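Local structure of Phenylalanine/tyrosine ammonia-lyase (Rhodosporidium toruloides, 1Y2M) at residues B[65-68]-B[69-73]; B[387-390]-B[391-395]. The protein catalyses the non-oxidative deamination of L-phenylalanine and L-tyrosine to trans-cinnamic and p-coumaric acid, the committing step of phenylpropanoid pathways. All coordinates share one frame; numbering follows the deposited sequence.

Interaction 1 (B[65-68]-B[69-73]); sequences YSLN and LGDVV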
ATOM      1  N   TYR B  65     -11.990  30.126  20.267  1.00 10.00           N
ATOM      2  CA  TYR B  65     -10.536  30.365  20.038  1.00  8.84           C
ATOM      3  C   TYR B  65      -9.582  29.648  21.015  1.00  9.34           C
ATOM      4  O   TYR B  65      -8.449  29.338  20.638  1.00  9.33           O
ATOM      5  CB  TYR B  65     -10.237  31.878  20.079  1.00  9.85           C
ATOM      6  CG  TYR B  65     -10.863  32.649  18.968  1.00 15.63           C
ATOM      7  CD1 TYR B  65     -10.137  32.977  17.824  1.00 12.58           C
ATOM      8  CD2 TYR B  65     -12.198  33.040  19.031  1.00 11.55           C
ATOM      9  CE1 TYR B  65     -10.739  33.682  16.767  1.00 15.04           C
ATOM     10  CE2 TYR B  65     -12.809  33.697  17.985  1.00 11.37           C
ATOM     11  CZ  TYR B  65     -12.086  34.007  16.852  1.00 15.95           C
ATOM     12  OH  TYR B  65     -12.729  34.644  15.839  1.00 19.56           O
ATOM     13  N   SER B  66     -10.026  29.431  22.267  1.00 11.71           N
ATOM     14  CA  SER B  66      -9.208  28.932  23.372  1.00 11.43           C
ATOM     15  C   SER B  66      -9.123  27.441  23.468  1.00 10.41           C
ATOM     16  O   SER B  66      -8.279  26.911  24.191  1.00 11.86           O
ATOM     17  CB  SER B  66      -9.783  29.426  24.735  1.00  9.53           C
ATOM     18  OG  SER B  66      -9.756  30.821  24.820  1.00 16.37           O
ATOM     19  N   LEU B  67     -10.063  26.747  22.825  1.00  8.71           N
ATOM     20  CA  LEU B  67     -10.194  25.318  23.019  1.00  9.90           C
ATOM     21  C   LEU B  67      -8.906  24.634  22.606  1.00 10.31           C
ATOM     22  O   LEU B  67      -8.411  24.871  21.503  1.00 12.06           O
ATOM     23  CB  LEU B  67     -11.328  24.792  22.161  1.00  8.92           C
ATOM     24  CG  LEU B  67     -11.610  23.309  22.155  1.00 10.06           C
ATOM     25  CD1 LEU B  67     -11.987  22.878  23.546  1.00 10.12           C
ATOM     26  CD2 LEU B  67     -12.679  22.880  21.147  1.00 10.23           C
ATOM     27  N   ASN B  68      -8.388  23.748  23.453  1.00 10.70           N
ATOM     28  CA  ASN B  68      -7.170  22.993  23.104  1.00 10.21           C
ATOM     29  C   ASN B  68      -7.432  21.504  23.118  1.00 10.20           C
ATOM     30  O   ASN B  68      -8.545  21.058  23.427  1.00 10.71           O
ATOM     31  CB  ASN B  68      -5.999  23.350  24.024  1.00 10.71           C
ATOM     32  CG  ASN B  68      -6.270  23.018  25.487  1.00  6.85           C
ATOM     33  OD1 ASN B  68      -6.778  21.927  25.807  1.00 11.34           O
ATOM     34  ND2 ASN B  68      -5.924  23.935  26.376  1.00 12.38           N
ATOM     35  N   LEU B  69      -6.445  20.712  22.736  1.00 10.79           N
ATOM     36  CA  LEU B  69      -6.691  19.315  22.521  1.00 10.35           C
ATOM     37  C   LEU B  69      -6.890  18.524  23.799  1.00  9.24           C
ATOM     38  O   LEU B  69      -7.741  17.613  23.866  1.00 10.38           O
ATOM     39  CB  LEU B  69      -5.591  18.708  21.642  1.00 10.19           C
ATOM     40  CG  LEU B  69      -5.373  19.339  20.265  1.00 10.90           C
ATOM     41  CD1 LEU B  69      -4.438  18.487  19.463  1.00 12.98           C
ATOM     42  CD2 LEU B  69      -6.720  19.473  19.631  1.00 10.28           C
ATOM     43  N   GLY B  70      -6.172  18.912  24.855  1.00  9.86           N
ATOM     44  CA  GLY B  70      -6.444  18.335  26.169  1.00  9.42           C
ATOM     45  C   GLY B  70      -7.874  18.577  26.622  1.00  9.60           C
ATOM     46  O   GLY B  70      -8.493  17.678  27.192  1.00 10.90           O
ATOM     47  N   ASP B  71      -8.397  19.782  26.351  1.00 10.67           N
ATOM     48  CA  ASP B  71      -9.783  20.134  26.687  1.00 12.13           C
ATOM     49  C   ASP B  71     -10.731  19.212  25.944  1.00 10.31           C
ATOM     50  O   ASP B  71     -11.708  18.708  26.522  1.00 10.11           O
ATOM     51  CB  ASP B  71     -10.117  21.531  26.208  1.00 13.42           C
ATOM     52  CG  ASP B  71      -9.484  22.644  27.010  1.00 15.61           C
ATOM     53  OD1 ASP B  71      -9.264  22.495  28.242  1.00 15.23           O
ATOM     54  OD2 ASP B  71      -9.296  23.746  26.392  1.00 14.42           O
ATOM     55  N   VAL B  72     -10.449  18.994  24.646  1.00  8.28           N
ATOM     56  CA  VAL B  72     -11.321  18.132  23.819  1.00  9.26           C
ATOM     57  C   VAL B  72     -11.402  16.728  24.416  1.00  9.51           C
ATOM     58  O   VAL B  72     -12.489  16.162  24.619  1.00 11.63           O
ATOM     59  CB  VAL B  72     -10.862  18.082  22.347  1.00 10.11           C
ATOM     60  CG1 VAL B  72     -11.572  16.959  21.598  1.00  9.31           C
ATOM     61  CG2 VAL B  72     -11.047  19.446  21.636  1.00 11.70           C
ATOM     62  N   VAL B  73     -10.236  16.187  24.746  1.00  8.29           N
ATOM     63  CA  VAL B  73     -10.193  14.838  25.339  1.00  7.98           C
ATOM     64  C   VAL B  73     -10.947  14.832  26.683  1.00  8.09           C
ATOM     65  O   VAL B  73     -11.687  13.902  26.973  1.00 11.36           O
ATOM     66  CB  VAL B  73      -8.757  14.363  25.542  1.00  8.78           C
ATOM     67  CG1 VAL B  73      -8.739  12.983  26.286  1.00  9.26           C
ATOM     68  CG2 VAL B  73      -8.051  14.221  24.208  1.00 12.47           C
TER
HETATM   69  O   HOH W   1      -6.669  22.685  29.034  1.00 17.37           O
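Ser66 O comes within 4.0 Å of Asp71 OD2 without bonding to it. The Ser66 hydroxyl is bonded to Asp63. Leu67 is buried and makes the apolar part of the contact. Its CG stands anti to the backbone N (chi1 177°), and this sends the two methyls toward the helix that follows. Leu67 CD1 rests on Asp71 CB at 3.5 Å, the two side chains running past each other in opposite directions. Leu67 CD2 meets Val72 CG2 at 3.8 Å, where the side chains cross at about a right angle. Strand 60-62 adds Leu60 and Leu62 to the same apolar patch.

Asn68 is the N-cap of helix 69-77, and with Asp71 it forms a capping box. Asp71 N donates to Asn68 OD1 over 2.7 Å, and the C=O...donor angle of 168° means that it arrives almost end-on. The return bond runs from Asn68 N to Asp71 OD2, 3.1 Å long. It meets the carboxylate oxygen on the anti side, 28° out of the plane. The amide and carboxylate planes lie nearly parallel. Water 1 links their other ends, accepting from Asn68 ND2 and lying 2.7 Å from Asp71 OD1, to which it can donate. That oxygen also makes a salt bridge with Arg80, so the carboxylate is held at both oxygens. The neighbouring arginine would be expected to keep it ionised. An alanine in place of Asn68 would leave Asp71 N without its capping acceptor and would probably weaken the start of the helix, with water 1 losing its amide donor. Asn68 O accepts from Val72 N at 3.1 Å, the first i to i+4 bond of the helix, although Asn68 itself is not helical.

Interaction 2 (B[387-390]-B[391-395]); sequences TIEA and GQSTT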
ATOM      1  N   THR B 387      -4.716  21.520  16.682  1.00  9.79           N
ATOM      2  CA  THR B 387      -5.105  22.561  17.624  1.00  8.89           C
ATOM      3  C   THR B 387      -5.875  23.686  16.906  1.00 10.06           C
ATOM      4  O   THR B 387      -6.917  24.176  17.366  1.00 10.65           O
ATOM      5  CB  THR B 387      -3.890  23.123  18.373  1.00  9.18           C
ATOM      6  OG1 THR B 387      -3.322  22.088  19.194  1.00  8.99           O
ATOM      7  CG2 THR B 387      -4.301  24.265  19.297  1.00 11.45           C
ATOM      8  N   ILE B 388      -5.353  24.108  15.765  1.00  8.44           N
ATOM      9  CA  ILE B 388      -6.054  25.132  14.955  1.00  7.37           C
ATOM     10  C   ILE B 388      -7.377  24.569  14.465  1.00 10.72           C
ATOM     11  O   ILE B 388      -8.420  25.266  14.512  1.00 10.61           O
ATOM     12  CB  ILE B 388      -5.188  25.609  13.795  1.00  7.61           C
ATOM     13  CG1 ILE B 388      -4.086  26.495  14.334  1.00  8.87           C
ATOM     14  CG2 ILE B 388      -6.034  26.419  12.792  1.00 11.42           C
ATOM     15  CD1 ILE B 388      -3.089  26.946  13.322  1.00 18.24           C
ATOM     16  N   GLU B 389      -7.356  23.317  14.000  1.00 10.36           N
ATOM     17  CA  GLU B 389      -8.563  22.744  13.383  1.00  8.77           C
ATOM     18  C   GLU B 389      -9.673  22.582  14.412  1.00  9.64           C
ATOM     19  O   GLU B 389     -10.808  22.958  14.163  1.00 12.64           O
ATOM     20  CB  GLU B 389      -8.224  21.419  12.681  1.00 10.08           C
ATOM     21  CG  GLU B 389      -9.362  20.818  11.879  1.00 12.52           C
ATOM     22  CD  GLU B 389      -9.714  21.566  10.630  1.00 12.21           C
ATOM     23  OE1 GLU B 389      -9.088  22.589  10.372  1.00 10.93           O
ATOM     24  OE2 GLU B 389     -10.645  21.096   9.926  1.00 12.82           O
ATOM     25  N   ALA B 390      -9.360  22.010  15.561  1.00  9.37           N
ATOM     26  CA  ALA B 390     -10.357  21.686  16.587  1.00  9.96           C
ATOM     27  C   ALA B 390     -10.738  22.915  17.385  1.00 10.80           C
ATOM     28  O   ALA B 390     -11.892  23.077  17.772  1.00 14.99           O
ATOM     29  CB  ALA B 390      -9.782  20.620  17.505  1.00 10.93           C
ATOM     30  N   GLY B 391      -9.785  23.820  17.578  1.00 11.17           N
ATOM     31  CA  GLY B 391      -9.972  24.947  18.497  1.00 11.06           C
ATOM     32  C   GLY B 391     -10.217  26.336  18.007  1.00 11.60           C
ATOM     33  O   GLY B 391     -10.704  27.179  18.764  1.00 12.23           O
ATOM     34  N   GLN B 392      -9.829  26.600  16.753  1.00  8.97           N
ATOM     35  CA  GLN B 392      -9.768  27.932  16.204  1.00 11.90           C
ATOM     36  C   GLN B 392     -10.261  28.020  14.781  1.00 12.38           C
ATOM     37  O   GLN B 392      -9.861  28.925  14.072  1.00 12.21           O
ATOM     38  CB  GLN B 392      -8.315  28.408  16.188  1.00 13.66           C
ATOM     39  CG  GLN B 392      -7.661  28.352  17.503  1.00 14.49           C
ATOM     40  CD  GLN B 392      -6.149  28.417  17.409  1.00 15.51           C
ATOM     41  OE1 GLN B 392      -5.456  27.612  18.055  1.00 25.32           O
ATOM     42  NE2 GLN B 392      -5.644  29.363  16.664  1.00 14.37           N
ATOM     43  N   SER B 393     -11.129  27.114  14.350  1.00 11.31           N
ATOM     44  CA  SER B 393     -11.587  27.146  12.973  1.00  8.89           C
ATOM     45  C   SER B 393     -13.095  27.068  12.861  1.00 12.15           C
ATOM     46  O   SER B 393     -13.773  26.404  13.636  1.00 13.08           O
ATOM     47  CB  SER B 393     -10.937  26.023  12.144  1.00  9.98           C
ATOM     48  OG  SER B 393      -9.510  26.104  12.196  1.00 12.61           O
ATOM     49  N   THR B 394     -13.585  27.786  11.863  1.00  7.88           N
ATOM     50  CA  THR B 394     -14.949  27.687  11.367  1.00  9.25           C
ATOM     51  C   THR B 394     -14.923  26.829  10.118  1.00 10.12           C
ATOM     52  O   THR B 394     -14.207  27.148   9.149  1.00 10.11           O
ATOM     53  CB  THR B 394     -15.521  29.061  11.016  1.00 11.03           C
ATOM     54  OG1 THR B 394     -15.416  29.942  12.150  1.00 10.32           O
ATOM     55  CG2 THR B 394     -16.955  28.928  10.604  1.00 14.43           C
ATOM     56  N   THR B 395     -15.673  25.731  10.152  1.00 10.66           N
ATOM     57  CA  THR B 395     -15.584  24.749   9.104  1.00 10.98           C
ATOM     58  C   THR B 395     -16.877  24.507   8.353  1.00 10.78           C
ATOM     59  O   THR B 395     -16.891  23.635   7.466  1.00 12.01           O
ATOM     60  CB  THR B 395     -15.017  23.357   9.626  1.00 10.83           C
ATOM     61  OG1 THR B 395     -15.885  22.781  10.623  1.00 11.24           O
ATOM     62  CG2 THR B 395     -13.625  23.550  10.185  1.00 13.92           C
TER
HETATM   63  O   HOH W   2     -13.332  23.551  14.287  1.00 18.15           O
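Ile388 O takes two hydrogen bonds where helix 368-391 ends. Gln392 N donates to Ile388 O over 3.0 Å. Ser393 OG donates to Ile388 O over 2.7 Å. They reach the oxygen from opposite faces of the carbonyl plane, both well out of it. The serine hydroxyl is in place because OG lies anti to the carbonyl carbon of Ser393 (chi1 -57°). Ser393 OG also lies 3.5 Å from Ile388 CG2. Thr387 O accepts from Gly391 N at 2.9 Å. Thr387 OG1 is hydrogen-bonded to His383 O. Glu389 O is served by water 2, which donates to it and to Ser393 O and so joins the last turn to the departing chain. The extended side chain of Gln392 lies obliquely across Ile388, with Gln392 NE2 4.0 Å from Ile388 CG1.

The Glu389 carboxylate is satisfied from outside. OE2 is hydrogen-bonded to Thr272 OG1. OE1 makes a salt bridge to Arg320 NE and a hydrogen bond to His322 NE2, both of the second subunit. Thr395 OG1 is hydrogen-bonded to the backbone N of Thr272. Ala390 packs on Leu69 of helix 69-77 and on Ile171 of helix 162-176, and the chain then leads on to strand 399-401.

In the fold
Interactions 1 and 2 join the start of one helix to the end of another, with centres about 10 Å apart. Leu69 makes much of the junction: its CG is 3.6 Å from Thr387 OG1, and its CD2 is 3.9 Å from Ala390 CB. Leu67 CD2 also lies 3.5 Å from Ala390 O, and Tyr65 O 3.4 Å from Gln392 CG. Interaction 1 is away from the annotated sites. Interaction 2 is nearer: the side chain of Thr395 is about 7 Å from that of Asn270 and about 8 Å from that of Asn397, both inferred to bind cinnamate by similarity. The second subunit reaches interaction 2, but not the segments of interaction 1.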